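Local structure of USG-1 protein homolog (Pseudomonas aeruginosa, 2HJS) at the interface of chains A and B. The protein probably acts as an NAD- or NADP-dependent oxidoreductase of the aspartate-semialdehyde dehydrogenase family, pairing through its dimerisation domain. Numbering follows the deposited sequence. Chains: chain A/B, USG-1 protein homolog.

The interface of chains A and B. Residues chain A 159, 240-242, 247; chain B 197-199, 241.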
loop_
_atom_site.group_PDB
_atom_site.type_symbol
_atom_site.label_atom_id
_atom_site.label_comp_id
_atom_site.label_asym_id
_atom_site.label_seq_id
_atom_site.Cartn_x
_atom_site.Cartn_y
_atom_site.Cartn_z
ATOM N N CYS A 159 -0.950 3.715 -3.449
ATOM C CA CYS A 159 -2.247 3.260 -2.936
ATOM C C CYS A 159 -3.298 4.272 -3.328
ATOM O O CYS A 159 -3.318 5.404 -2.812
ATOM C CB CYS A 159 -2.207 3.089 -1.429
ATOM S SG CYS A 159 -0.956 1.853 -0.931
ATOM N N ALA A 240 -7.083 0.991 -2.809
ATOM C CA ALA A 240 -7.362 0.937 -1.362
ATOM C C ALA A 240 -8.815 1.288 -1.085
ATOM O O ALA A 240 -9.430 2.040 -1.859
ATOM C CB ALA A 240 -6.428 1.899 -0.598
ATOM N N PRO A 241 -9.387 0.750 0.016
ATOM C CA PRO A 241 -10.769 1.158 0.293
ATOM C C PRO A 241 -10.794 2.544 0.978
ATOM O O PRO A 241 -11.121 2.666 2.167
ATOM C CB PRO A 241 -11.276 0.048 1.210
ATOM C CG PRO A 241 -10.008 -0.421 1.957
ATOM C CD PRO A 241 -8.859 -0.192 1.027
ATOM N N VAL A 242 -10.385 3.571 0.230
ATOM C CA VAL A 242 -10.409 4.945 0.743
ATOM C C VAL A 242 -11.103 5.804 -0.293
ATOM O O VAL A 242 -11.072 5.473 -1.475
ATOM C CB VAL A 242 -8.991 5.485 1.242
ATOM C CG1 VAL A 242 -8.036 4.354 1.660
ATOM C CG2 VAL A 242 -8.350 6.410 0.325
ATOM N N SER A 247 -1.955 8.004 -1.801
ATOM C CA SER A 247 -0.947 7.750 -0.773
ATOM C C SER A 247 0.223 6.974 -1.411
ATOM O O SER A 247 0.041 5.855 -1.868
ATOM C CB SER A 247 -1.543 6.922 0.381
ATOM O OG SER A 247 -2.699 7.561 0.917
ATOM N N PHE B 197 -11.466 4.446 6.360
ATOM C CA PHE B 197 -11.219 4.976 5.012
ATOM C C PHE B 197 -9.894 5.781 4.904
ATOM O O PHE B 197 -9.808 6.749 4.162
ATOM C CB PHE B 197 -12.415 5.828 4.552
ATOM C CG PHE B 197 -13.750 5.143 4.685
ATOM C CD1 PHE B 197 -14.070 4.043 3.889
ATOM C CD2 PHE B 197 -14.697 5.624 5.581
ATOM C CE1 PHE B 197 -15.321 3.421 3.989
ATOM C CE2 PHE B 197 -15.959 5.014 5.698
ATOM C CZ PHE B 197 -16.265 3.906 4.900
ATOM N N ASN B 198 -8.871 5.399 5.676
ATOM C CA ASN B 198 -7.619 6.165 5.706
ATOM C C ASN B 198 -6.437 5.226 5.590
ATOM O O ASN B 198 -6.564 4.060 5.910
ATOM C CB ASN B 198 -7.512 6.971 7.006
ATOM C CG ASN B 198 -6.717 8.258 6.831
ATOM O OD1 ASN B 198 -6.356 8.614 5.719
ATOM N ND2 ASN B 198 -6.477 8.975 7.926
ATOM N N LEU B 199 -5.297 5.715 5.108
ATOM C CA LEU B 199 -4.065 4.907 5.097
ATOM C C LEU B 199 -3.054 5.578 6.006
ATOM O O LEU B 199 -2.739 6.761 5.808
ATOM C CB LEU B 199 -3.505 4.740 3.668
ATOM C CG LEU B 199 -4.311 3.797 2.758
ATOM C CD1 LEU B 199 -4.064 4.139 1.302
ATOM C CD2 LEU B 199 -4.036 2.323 3.009
ATOM N N PRO B 241 -7.241 0.461 6.003
ATOM C CA PRO B 241 -8.519 0.246 6.689
ATOM C C PRO B 241 -9.153 -1.092 6.243
ATOM O O PRO B 241 -10.175 -1.116 5.542
ATOM C CB PRO B 241 -9.348 1.453 6.255
ATOM C CG PRO B 241 -8.800 1.789 4.851
ATOM C CD PRO B 241 -7.363 1.373 4.845
HETATM O O HOH W 1 -3.052 8.448 3.654
HETATM O O HOH W 2 -12.337 0.897 4.466
#
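B:Leu199 reaches from a loop of chain B into a pocket on chain A lined by A:Cys159, A:Ala240, A:Val242 and A:Ser247. From the backbone outwards, CB passes beside A:Ser247 OG. With CG anti to the carbonyl carbon (chi1 -72°), the B:Leu199 chain is carried towards A:Val242, CG lying 3.9 Å from A:Val242 CG1 and the two side chains crossing at about a right angle. At the tip the CD1 branch does most of the touching. CD1 of B:Leu199 presses on A:Cys159 CB at 3.5 Å, a tight fit, with the methyl of A:Ala240 and the hydroxyl-bearing end of A:Ser247 packed around it. Water 1 sits beside the leucine, 2.9 Å from A:Ser247 OG, and bridges to the backbone O of B:Leu199, thus linking the strand 246-254 of chain A to the partner's loop.

A:Val242 also serves a second neighbour: its CB sits 3.3 Å from the carbonyl O of B:Phe197, while CG1 turns on towards the leucine. The B:Phe197 ring points away from the leucine and meets the carbonyl O of A:Pro241 at its edge, in the ring plane, through CD1 at 3.7 Å.

Near the two-fold axis the equivalent prolines cross obliquely, with A:Pro241 CG 3.8 Å from B:Pro241 CG. Each CG also packs against the other proline's carbonyl O. The dimer is the expected assembly for this family, and this patch, with its symmetry twin, forms part of the two-fold contact; the direct touches described here are mainly between carbons, with water adding polar links. Water 2 bridges the proline pair, 3.1 Å from both A:Pro241 O and B:Pro241 O.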